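Local coordinates for GH3 beta-N-acetylglucosaminidase (PDB 6K5J), which probably hydrolyses terminal N-acetylglucosamine residues from beta-linked sugars, as a glycoside hydrolase family 3 beta-N-acetylglucosaminidase, at residues G18-L28 against H42-L53; P77-E85 against L125-A135. All coordinates share one frame; numbering follows the deposited sequence.

Contact 1 of 2, residues G18-L28 against H42-L53; sequences GQLVMAGFNGL and HVGGIIYFRRNL. With NAG (2-acetamido-2-deoxy-beta-D-glucopyranose), chain B.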
loop_
_atom_site.group_PDB
_atom_site.type_symbol
_atom_site.label_atom_id
_atom_site.label_comp_id
_atom_site.label_asym_id
_atom_site.label_seq_id
_atom_site.Cartn_x
_atom_site.Cartn_y
_atom_site.Cartn_z
ATOM N N GLY A 18 -20.254 2.818 18.217
ATOM C CA GLY A 18 -18.802 2.849 18.313
ATOM C C GLY A 18 -18.121 1.727 17.547
ATOM O O GLY A 18 -17.029 1.921 16.999
ATOM N N GLN A 19 -18.751 0.546 17.492
ATOM C CA GLN A 19 -18.184 -0.573 16.740
ATOM C C GLN A 19 -17.960 -0.221 15.275
ATOM O O GLN A 19 -17.083 -0.803 14.627
ATOM C CB GLN A 19 -19.094 -1.798 16.833
ATOM C CG GLN A 19 -18.955 -2.575 18.120
ATOM C CD GLN A 19 -17.543 -3.085 18.338
ATOM O OE1 GLN A 19 -17.057 -3.950 17.602
ATOM N NE2 GLN A 19 -16.873 -2.541 19.348
ATOM N N LEU A 20 -18.738 0.719 14.740
ATOM C CA LEU A 20 -18.682 1.082 13.329
ATOM C C LEU A 20 -17.543 2.035 12.984
ATOM O O LEU A 20 -17.438 2.441 11.822
ATOM C CB LEU A 20 -20.003 1.717 12.908
ATOM C CG LEU A 20 -21.275 0.988 13.351
ATOM C CD1 LEU A 20 -22.491 1.709 12.817
ATOM C CD2 LEU A 20 -21.245 -0.448 12.868
ATOM N N VAL A 21 -16.687 2.400 13.931
ATOM C CA VAL A 21 -15.654 3.403 13.678
ATOM C C VAL A 21 -14.281 2.817 13.979
ATOM O O VAL A 21 -14.089 2.159 15.006
ATOM C CB VAL A 21 -15.903 4.678 14.502
ATOM C CG1 VAL A 21 -14.751 5.670 14.318
ATOM C CG2 VAL A 21 -17.249 5.290 14.100
ATOM N N MET A 22 -13.333 3.049 13.076
ATOM C CA MET A 22 -11.925 2.765 13.314
ATOM C C MET A 22 -11.169 4.084 13.294
ATOM O O MET A 22 -11.316 4.872 12.350
ATOM C CB MET A 22 -11.354 1.812 12.256
ATOM C CG MET A 22 -9.848 1.578 12.410
ATOM S SD MET A 22 -9.269 0.292 11.287
ATOM C CE MET A 22 -9.573 -1.204 12.248
ATOM N N ALA A 23 -10.369 4.326 14.334
ATOM C CA ALA A 23 -9.727 5.622 14.519
ATOM C C ALA A 23 -8.230 5.449 14.697
ATOM O O ALA A 23 -7.759 4.425 15.195
ATOM C CB ALA A 23 -10.290 6.373 15.737
ATOM N N GLY A 24 -7.482 6.477 14.295
ATOM C CA GLY A 24 -6.076 6.560 14.619
ATOM C C GLY A 24 -5.838 7.517 15.773
ATOM O O GLY A 24 -6.746 8.187 16.257
ATOM N N PHE A 25 -4.583 7.559 16.213
ATOM C CA PHE A 25 -4.197 8.397 17.334
ATOM C C PHE A 25 -2.692 8.596 17.254
ATOM O O PHE A 25 -1.987 7.902 16.513
ATOM C CB PHE A 25 -4.589 7.769 18.681
ATOM C CG PHE A 25 -3.734 6.592 19.052
ATOM C CD1 PHE A 25 -3.986 5.346 18.503
ATOM C CD2 PHE A 25 -2.641 6.746 19.905
ATOM C CE1 PHE A 25 -3.181 4.263 18.815
ATOM C CE2 PHE A 25 -1.825 5.663 20.221
ATOM C CZ PHE A 25 -2.094 4.428 19.682
ATOM N N ASN A 26 -2.199 9.543 18.034
ATOM C CA ASN A 26 -0.765 9.774 18.114
ATOM C C ASN A 26 -0.224 9.183 19.412
ATOM O O ASN A 26 -0.684 9.535 20.497
ATOM C CB ASN A 26 -0.438 11.263 18.040
ATOM C CG ASN A 26 1.054 11.507 17.991
ATOM O OD1 ASN A 26 1.796 10.722 17.386
ATOM N ND2 ASN A 26 1.511 12.582 18.636
ATOM N N GLY A 27 0.782 8.321 19.300
ATOM C CA GLY A 27 1.413 7.783 20.489
ATOM C C GLY A 27 2.190 6.507 20.243
ATOM O O GLY A 27 1.771 5.658 19.449
ATOM N N LEU A 28 3.338 6.378 20.912
ATOM C CA LEU A 28 4.032 5.101 21.048
ATOM C C LEU A 28 3.481 4.265 22.193
ATOM O O LEU A 28 3.691 3.048 22.211
ATOM C CB LEU A 28 5.526 5.338 21.277
ATOM C CG LEU A 28 6.220 6.111 20.157
ATOM C CD1 LEU A 28 7.647 6.492 20.578
ATOM C CD2 LEU A 28 6.230 5.302 18.862
ATOM N N HIS A 42 -16.285 3.928 22.708
ATOM C CA HIS A 42 -16.499 2.509 22.417
ATOM C C HIS A 42 -16.078 2.148 20.991
ATOM O O HIS A 42 -16.719 1.321 20.334
ATOM C CB HIS A 42 -17.962 2.105 22.659
ATOM C CG HIS A 42 -18.529 2.595 23.958
ATOM N ND1 HIS A 42 -18.177 2.052 25.177
ATOM C CD2 HIS A 42 -19.432 3.570 24.229
ATOM C CE1 HIS A 42 -18.835 2.673 26.141
ATOM N NE2 HIS A 42 -19.606 3.595 25.594
ATOM N N VAL A 43 -14.996 2.764 20.499
ATOM C CA VAL A 43 -14.596 2.513 19.117
ATOM C C VAL A 43 -14.311 1.026 18.908
ATOM O O VAL A 43 -13.866 0.311 19.815
ATOM C CB VAL A 43 -13.375 3.339 18.673
ATOM C CG1 VAL A 43 -13.727 4.827 18.585
ATOM C CG2 VAL A 43 -12.166 3.067 19.596
ATOM N N GLY A 44 -14.558 0.564 17.690
ATOM C CA GLY A 44 -14.391 -0.841 17.369
ATOM C C GLY A 44 -12.992 -1.180 16.906
ATOM O O GLY A 44 -12.576 -2.342 16.967
ATOM N N GLY A 45 -12.247 -0.175 16.452
ATOM C CA GLY A 45 -10.957 -0.438 15.839
ATOM C C GLY A 45 -9.995 0.725 15.976
ATOM O O GLY A 45 -10.393 1.876 16.180
ATOM N N ILE A 46 -8.711 0.390 15.838
ATOM C CA ILE A 46 -7.595 1.329 15.832
ATOM C C ILE A 46 -6.794 1.082 14.563
ATOM O O ILE A 46 -6.574 -0.073 14.190
ATOM C CB ILE A 46 -6.689 1.143 17.069
ATOM C CG1 ILE A 46 -7.462 1.399 18.362
ATOM C CG2 ILE A 46 -5.422 2.026 16.975
ATOM C CD1 ILE A 46 -7.808 2.878 18.583
ATOM N N ILE A 47 -6.364 2.148 13.892
ATOM C CA ILE A 47 -5.421 2.038 12.780
ATOM C C ILE A 47 -4.107 2.698 13.187
ATOM O O ILE A 47 -4.101 3.814 13.727
ATOM C CB ILE A 47 -5.976 2.655 11.479
ATOM C CG1 ILE A 47 -4.903 2.595 10.376
ATOM C CG2 ILE A 47 -6.483 4.088 11.711
ATOM C CD1 ILE A 47 -5.420 2.837 8.969
ATOM N N TYR A 48 -2.996 2.007 12.929
ATOM C CA TYR A 48 -1.652 2.506 13.198
ATOM C C TYR A 48 -1.080 3.230 11.977
ATOM O O TYR A 48 -1.297 2.816 10.831
ATOM C CB TYR A 48 -0.701 1.360 13.548
ATOM C CG TYR A 48 -0.865 0.705 14.907
ATOM C CD1 TYR A 48 -1.398 1.398 15.994
ATOM C CD2 TYR A 48 -0.441 -0.609 15.108
ATOM C CE1 TYR A 48 -1.511 0.790 17.249
ATOM C CE2 TYR A 48 -0.552 -1.221 16.350
ATOM C CZ TYR A 48 -1.095 -0.518 17.412
ATOM O OH TYR A 48 -1.197 -1.123 18.643
ATOM N N PHE A 49 -0.296 4.277 12.241
ATOM C CA PHE A 49 0.575 4.911 11.251
ATOM C C PHE A 49 2.009 4.934 11.781
ATOM O O PHE A 49 2.283 4.445 12.874
ATOM C CB PHE A 49 0.047 6.305 10.888
ATOM C CG PHE A 49 -1.231 6.243 10.099
ATOM C CD1 PHE A 49 -2.452 6.123 10.752
ATOM C CD2 PHE A 49 -1.205 6.203 8.712
ATOM C CE1 PHE A 49 -3.638 6.014 10.034
ATOM C CE2 PHE A 49 -2.385 6.092 7.979
ATOM C CZ PHE A 49 -3.604 6.000 8.645
ATOM N N ARG A 50 2.928 5.472 10.966
ATOM C CA ARG A 50 4.350 5.509 11.326
ATOM C C ARG A 50 4.573 6.116 12.714
ATOM O O ARG A 50 5.462 5.683 13.458
ATOM C CB ARG A 50 5.127 6.291 10.250
ATOM C CG ARG A 50 6.645 6.352 10.451
ATOM C CD ARG A 50 7.373 6.787 9.145
ATOM N NE ARG A 50 7.041 5.897 8.035
ATOM C CZ ARG A 50 7.716 4.793 7.718
ATOM N NH1 ARG A 50 8.790 4.439 8.406
ATOM N NH2 ARG A 50 7.320 4.038 6.708
ATOM N N ARG A 51 3.761 7.115 13.083
ATOM C CA ARG A 51 3.872 7.778 14.384
ATOM C C ARG A 51 3.660 6.825 15.558
ATOM O O ARG A 51 4.113 7.124 16.668
ATOM C CB ARG A 51 2.858 8.921 14.480
ATOM C CG ARG A 51 1.404 8.426 14.326
ATOM C CD ARG A 51 0.361 9.552 14.273
ATOM N NE ARG A 51 -0.981 8.980 14.115
ATOM C CZ ARG A 51 -1.830 9.275 13.132
ATOM N NH1 ARG A 51 -1.514 10.175 12.206
ATOM N NH2 ARG A 51 -3.014 8.667 13.091
ATOM N N ASN A 52 2.992 5.691 15.348
ATOM C CA ASN A 52 2.774 4.711 16.410
ATOM C C ASN A 52 3.807 3.599 16.421
ATOM O O ASN A 52 3.722 2.717 17.277
ATOM C CB ASN A 52 1.385 4.063 16.287
ATOM C CG ASN A 52 0.277 5.073 16.093
ATOM O OD1 ASN A 52 -0.324 5.158 15.011
ATOM N ND2 ASN A 52 -0.019 5.837 17.147
ATOM N N LEU A 53 4.755 3.588 15.482
ATOM C CA LEU A 53 5.536 2.383 15.198
ATOM C C LEU A 53 7.025 2.718 15.246
ATOM O O LEU A 53 7.602 3.170 14.255
ATOM C CB LEU A 53 5.135 1.791 13.839
ATOM C CG LEU A 53 3.617 1.606 13.654
ATOM C CD1 LEU A 53 3.278 1.256 12.196
ATOM C CD2 LEU A 53 3.084 0.513 14.611
HETATM C C1 NAG B . -6.203 6.076 2.052
HETATM C C2 NAG B . -5.664 5.024 1.049
HETATM C C3 NAG B . -5.892 3.591 1.564
HETATM C C4 NAG B . -5.439 3.440 3.010
HETATM C C5 NAG B . -6.125 4.496 3.859
HETATM C C6 NAG B . -5.749 4.445 5.323
HETATM C C7 NAG B . -5.657 5.255 -1.410
HETATM C C8 NAG B . -6.514 5.418 -2.636
HETATM N N2 NAG B . -6.311 5.201 -0.244
HETATM O O1 NAG B . -5.710 7.318 1.678
HETATM O O3 NAG B . -5.186 2.663 0.746
HETATM O O4 NAG B . -5.768 2.145 3.497
HETATM O O5 NAG B . -5.731 5.783 3.373
HETATM O O6 NAG B . -4.405 4.862 5.529
HETATM O O7 NAG B . -4.434 5.154 -1.477
HETATM O O HOH W 1 -14.156 -2.729 20.026
HETATM O O HOH W 2 -18.270 -0.749 20.911
HETATM O O HOH W 3 -2.887 6.107 14.358
#

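Contact 2 of 2, residues P77-E85 against L125-A135; sequences PLLISIDQE and LRALGINMNFA. With NAG (2-acetamido-2-deoxy-beta-D-glucopyranose), chain B.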
loop_
_atom_site.group_PDB
_atom_site.type_symbol
_atom_site.label_atom_id
_atom_site.label_comp_id
_atom_site.label_asym_id
_atom_site.label_seq_id
_atom_site.Cartn_x
_atom_site.Cartn_y
_atom_site.Cartn_z
ATOM N N PRO A 77 -13.252 -6.470 22.284
ATOM C CA PRO A 77 -11.855 -6.423 21.821
ATOM C C PRO A 77 -11.736 -5.700 20.486
ATOM O O PRO A 77 -12.675 -5.666 19.689
ATOM C CB PRO A 77 -11.469 -7.901 21.685
ATOM C CG PRO A 77 -12.385 -8.617 22.624
ATOM C CD PRO A 77 -13.682 -7.843 22.607
ATOM N N LEU A 78 -10.561 -5.116 20.251
ATOM C CA LEU A 78 -10.363 -4.201 19.131
ATOM C C LEU A 78 -9.808 -4.895 17.893
ATOM O O LEU A 78 -8.936 -5.765 17.985
ATOM C CB LEU A 78 -9.391 -3.090 19.526
ATOM C CG LEU A 78 -9.801 -2.154 20.658
ATOM C CD1 LEU A 78 -8.572 -1.417 21.156
ATOM C CD2 LEU A 78 -10.849 -1.177 20.147
ATOM N N LEU A 79 -10.289 -4.467 16.728
ATOM C CA LEU A 79 -9.494 -4.612 15.517
ATOM C C LEU A 79 -8.362 -3.586 15.534
ATOM O O LEU A 79 -8.559 -2.424 15.895
ATOM C CB LEU A 79 -10.368 -4.425 14.269
ATOM C CG LEU A 79 -11.364 -5.559 13.988
ATOM C CD1 LEU A 79 -12.431 -5.106 12.982
ATOM C CD2 LEU A 79 -10.621 -6.802 13.490
ATOM N N ILE A 80 -7.166 -4.020 15.145
ATOM C CA ILE A 80 -5.998 -3.154 15.079
ATOM C C ILE A 80 -5.397 -3.343 13.691
ATOM O O ILE A 80 -4.919 -4.437 13.358
ATOM C CB ILE A 80 -4.985 -3.463 16.190
ATOM C CG1 ILE A 80 -5.619 -3.178 17.564
ATOM C CG2 ILE A 80 -3.712 -2.634 16.027
ATOM C CD1 ILE A 80 -4.699 -3.411 18.759
ATOM N N SER A 81 -5.449 -2.295 12.874
ATOM C CA SER A 81 -5.088 -2.373 11.465
ATOM C C SER A 81 -3.911 -1.450 11.151
ATOM O O SER A 81 -3.395 -0.745 12.025
ATOM C CB SER A 81 -6.282 -2.031 10.574
ATOM O OG SER A 81 -6.043 -2.513 9.244
ATOM N N ILE A 82 -3.526 -1.443 9.882
ATOM C CA ILE A 82 -2.297 -0.805 9.417
ATOM C C ILE A 82 -2.299 -0.873 7.897
ATOM O O ILE A 82 -2.987 -1.714 7.312
ATOM C CB ILE A 82 -1.062 -1.543 10.031
ATOM C CG1 ILE A 82 0.242 -0.777 9.779
ATOM C CG2 ILE A 82 -0.948 -2.986 9.482
ATOM C CD1 ILE A 82 1.432 -1.359 10.531
ATOM N N ASP A 83 -1.557 0.029 7.242
ATOM C CA ASP A 83 -1.332 -0.063 5.789
ATOM C C ASP A 83 0.041 -0.679 5.518
ATOM O O ASP A 83 0.981 -0.005 5.107
ATOM C CB ASP A 83 -1.415 1.310 5.127
ATOM C CG ASP A 83 -2.754 1.953 5.285
ATOM O OD1 ASP A 83 -3.767 1.291 4.959
ATOM O OD2 ASP A 83 -2.783 3.124 5.724
ATOM N N GLN A 84 0.150 -1.978 5.768
ATOM C CA GLN A 84 1.407 -2.695 5.531
ATOM C C GLN A 84 1.282 -3.524 4.249
ATOM O O GLN A 84 1.176 -4.752 4.258
ATOM C CB GLN A 84 1.767 -3.544 6.756
ATOM C CG GLN A 84 3.210 -4.028 6.789
ATOM C CD GLN A 84 4.197 -2.980 7.299
ATOM O OE1 GLN A 84 3.945 -1.773 7.248
ATOM N NE2 GLN A 84 5.337 -3.445 7.782
ATOM N N GLU A 85 1.296 -2.801 3.114
ATOM C CA GLU A 85 1.086 -3.429 1.810
ATOM C C GLU A 85 2.316 -4.195 1.346
ATOM O O GLU A 85 2.184 -5.230 0.684
ATOM C CB GLU A 85 0.702 -2.369 0.758
ATOM C CG GLU A 85 -0.578 -1.604 1.106
ATOM C CD GLU A 85 -0.909 -0.469 0.142
ATOM O OE1 GLU A 85 -0.409 -0.484 -1.008
ATOM O OE2 GLU A 85 -1.683 0.437 0.542
ATOM N N LEU A 125 3.122 -9.018 11.657
ATOM C CA LEU A 125 2.096 -8.131 12.202
ATOM C C LEU A 125 1.406 -8.774 13.397
ATOM O O LEU A 125 1.213 -8.134 14.439
ATOM C CB LEU A 125 1.065 -7.767 11.133
ATOM C CG LEU A 125 1.485 -6.841 9.986
ATOM C CD1 LEU A 125 0.307 -6.597 9.034
ATOM C CD2 LEU A 125 2.055 -5.522 10.500
ATOM N N ARG A 126 1.018 -10.045 13.262
ATOM C CA ARG A 126 0.293 -10.712 14.342
ATOM C C ARG A 126 1.147 -10.804 15.602
ATOM O O ARG A 126 0.639 -10.650 16.722
ATOM C CB ARG A 126 -0.165 -12.099 13.892
ATOM C CG ARG A 126 -1.222 -12.748 14.796
ATOM C CD ARG A 126 -2.483 -11.888 14.899
ATOM N NE ARG A 126 -3.200 -12.123 16.154
ATOM C CZ ARG A 126 -4.450 -12.580 16.245
ATOM N NH1 ARG A 126 -5.155 -12.846 15.155
ATOM N NH2 ARG A 126 -4.999 -12.772 17.440
ATOM N N ALA A 127 2.454 -11.024 15.435
ATOM C CA ALA A 127 3.367 -11.013 16.574
ATOM C C ALA A 127 3.394 -9.662 17.272
ATOM O O ALA A 127 3.749 -9.593 18.455
ATOM C CB ALA A 127 4.775 -11.398 16.117
ATOM N N LEU A 128 3.010 -8.586 16.578
ATOM C CA LEU A 128 2.956 -7.263 17.176
ATOM C C LEU A 128 1.566 -6.905 17.695
ATOM O O LEU A 128 1.340 -5.753 18.076
ATOM C CB LEU A 128 3.419 -6.210 16.166
ATOM C CG LEU A 128 4.792 -6.440 15.533
ATOM C CD1 LEU A 128 5.170 -5.249 14.654
ATOM C CD2 LEU A 128 5.861 -6.672 16.585
ATOM N N GLY A 129 0.631 -7.855 17.716
ATOM C CA GLY A 129 -0.718 -7.563 18.158
ATOM C C GLY A 129 -1.594 -6.912 17.112
ATOM O O GLY A 129 -2.712 -6.481 17.432
ATOM N N ILE A 130 -1.121 -6.817 15.879
ATOM C CA ILE A 130 -1.908 -6.285 14.768
ATOM C C ILE A 130 -2.656 -7.444 14.117
ATOM O O ILE A 130 -2.049 -8.450 13.732
ATOM C CB ILE A 130 -0.995 -5.566 13.758
ATOM C CG1 ILE A 130 -0.335 -4.359 14.427
ATOM C CG2 ILE A 130 -1.763 -5.169 12.504
ATOM C CD1 ILE A 130 0.958 -3.904 13.748
ATOM N N ASN A 131 -3.973 -7.310 13.987
ATOM C CA ASN A 131 -4.812 -8.422 13.552
ATOM C C ASN A 131 -5.586 -8.106 12.279
ATOM O O ASN A 131 -6.445 -8.895 11.875
ATOM C CB ASN A 131 -5.772 -8.842 14.677
ATOM C CG ASN A 131 -6.587 -7.679 15.217
ATOM O OD1 ASN A 131 -7.082 -6.856 14.456
ATOM N ND2 ASN A 131 -6.736 -7.614 16.539
ATOM N N MET A 132 -5.289 -6.984 11.633
ATOM C CA MET A 132 -5.945 -6.582 10.400
ATOM C C MET A 132 -4.930 -5.812 9.566
ATOM O O MET A 132 -4.056 -5.128 10.106
ATOM C CB MET A 132 -7.190 -5.722 10.682
ATOM C CG MET A 132 -8.066 -5.427 9.458
ATOM S SD MET A 132 -9.583 -4.564 9.966
ATOM C CE MET A 132 -10.634 -4.850 8.537
ATOM N N ASN A 133 -5.032 -5.951 8.247
ATOM C CA ASN A 133 -4.141 -5.237 7.336
ATOM C C ASN A 133 -4.995 -4.662 6.224
ATOM O O ASN A 133 -5.869 -5.353 5.692
ATOM C CB ASN A 133 -3.051 -6.171 6.760
ATOM C CG ASN A 133 -1.894 -5.418 6.087
ATOM O OD1 ASN A 133 -1.779 -4.200 6.196
ATOM N ND2 ASN A 133 -1.017 -6.165 5.411
ATOM N N PHE A 134 -4.762 -3.401 5.881
ATOM C CA PHE A 134 -5.456 -2.826 4.734
ATOM C C PHE A 134 -4.667 -3.167 3.472
ATOM O O PHE A 134 -3.999 -2.338 2.852
ATOM C CB PHE A 134 -5.675 -1.334 4.932
ATOM C CG PHE A 134 -6.713 -1.025 5.973
ATOM C CD1 PHE A 134 -7.764 -1.911 6.189
ATOM C CD2 PHE A 134 -6.647 0.122 6.731
ATOM C CE1 PHE A 134 -8.742 -1.647 7.136
ATOM C CE2 PHE A 134 -7.624 0.394 7.692
ATOM C CZ PHE A 134 -8.669 -0.501 7.887
ATOM N N ALA A 135 -4.771 -4.440 3.111
ATOM C CA ALA A 135 -4.040 -5.047 2.010
ATOM C C ALA A 135 -4.663 -6.411 1.739
ATOM O O ALA A 135 -5.263 -7.000 2.644
ATOM C CB ALA A 135 -2.544 -5.186 2.343
HETATM C C1 NAG B . -6.203 6.076 2.052
HETATM C C2 NAG B . -5.664 5.024 1.049
HETATM C C3 NAG B . -5.892 3.591 1.564
HETATM C C4 NAG B . -5.439 3.440 3.010
HETATM C C5 NAG B . -6.125 4.496 3.859
HETATM C C6 NAG B . -5.749 4.445 5.323
HETATM C C7 NAG B . -5.657 5.255 -1.410
HETATM C C8 NAG B . -6.514 5.418 -2.636
HETATM N N2 NAG B . -6.311 5.201 -0.244
HETATM O O1 NAG B . -5.710 7.318 1.678
HETATM O O3 NAG B . -5.186 2.663 0.746
HETATM O O4 NAG B . -5.768 2.145 3.497
HETATM O O5 NAG B . -5.731 5.783 3.373
HETATM O O6 NAG B . -4.405 4.862 5.529
HETATM O O7 NAG B . -4.434 5.154 -1.477
#

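Contact 1 of 2, residues G18-L28 against H42-L53
The Phe25 ring takes the amide nitrogen of Asn52 over one face, offset toward the rim, and Ile46 at its edge. Asn52 ND2 lies 3.6 Å from Phe25 CZ, with amide and ring planes 39° apart, while Ile46 CG2 meets Phe25 CE1 in the ring plane at 3.7 Å. Although CB of Phe25 heads away from 42-53, its CG sits between the backbone N and the carbonyl carbon (chi1 72°), and this swings the ring back. The Arg51 guanidinium has Phe49 CB over one face and Phe25 O near its edge.

Two donors grip that carbonyl from opposite faces of its plane: Arg51 NE at 2.8 Å from Phe25 O, and Asn52 ND2 at 2.9 Å from the same atom. The second hydrogen of Asn52 ND2 goes to Gly27 O, also 2.9 Å away, and both acceptors lie in the amide plane. Asn52 OD1 receives Phe49 N on a lone pair, so bonds on both arms fix the rotation of this buried amide. The terminal nitrogens of Arg51 are hydrogen-bonded elsewhere, NH2 to Ser299 O and NH1 to His300 ND1.

Farther back the segments run as neighbouring parallel strands, their short axes 35° apart. Ala23 N reaches Gly45 O at 3.1 Å, and Ala23 O takes Ile47 N in turn. Met22 bends at its last torsion to lay CE 3.9 Å from Gly45 CA, where any side chain would collide with it.

This is a beta-alpha-beta unit: helix 32-39 links the strands and covers the Ala23 side, with Leu37 on Ala23 and Val43, while Met22 turns to Phe134. Strand 296-298 flanks 21-23, strand 79-81 flanks 45-47, and Leu62 of helix 56-72 touches Phe25.

Contact 2 of 2, residues P77-E85 against L125-A135
Asn131 and Asn133 reach the backbone of 77-85 by different first torsions. In Asn131, chi1 of 53° sets CG between its own N and carbonyl carbon and lays the amide beside Leu78 to Ile80; in Asn133, CG is anti to N (chi1 -166°) and the amide extends to Gln84. Each amide bonds twice to main chain. Asn131 OD1 accepts Ile80 N at 2.9 Å, tilted from the carbonyl plane, while Asn131 ND2 gives a longer bond to Leu78 O, 3.2 Å. Asn133 OD1 takes Gln84 N on a lone pair, and its ND2 donates to Gln84 O at 2.9 Å. Putting an alanine at Asn131 removes the amide and would probably leave buried Ile80 N without its mate and take from Leu78 O one of its donors, Gln67 being another.

Next to the Asn133 amide, Phe134 N points almost straight at Ile82 O, 2.8 Å away. Ser81 OG stands over the centre of the Phe134 ring, with Ser81 CB in CH-pi contact with the same face. Toward helix 111-127, Ile82 CG2 packs 3.8 Å from both Leu125 CD1 and Ile130 CG2; a Schellman motif at Gly129 ends the helix and turns the chain into this layer.

Asp83 OD1 lies at the edge of the Phe134 ring and accepts O4 of the bound NAG at 2.6 Å, while Asp83 OD2 pairs with Arg91. Neighbouring parallel segments whose C-terminal ends carry the sugar are characteristic of a TIM barrel, consistent with the substrate pocket of family 3 hydrolases.

In the fold
Contacts 1 and 2 are both buried and adjoin in the barrel wall, since strands 45-47 and 79-81 are neighbours in one parallel sheet, probably hydrogen-bonded through Ile46 to Leu79 and Ser81. Contact 1 reaches the surface at Asn26 and Leu28, whereas no touching residue of contact 2 is exposed. Contact 1 joins the two strands of a beta-alpha-beta unit and the loops that follow them, relying on strand pairing plus an arginine and an asparagine gripping a loop; contact 2 spans a longer chain separation, joins strand 79-81 to the weakly bonded strand 132-133, the next in the barrel wall, and uses asparagine amides where regular pairing is sparse. Both approach the NAG, contact 1 by apolar groups, contact 2 through a carboxylate.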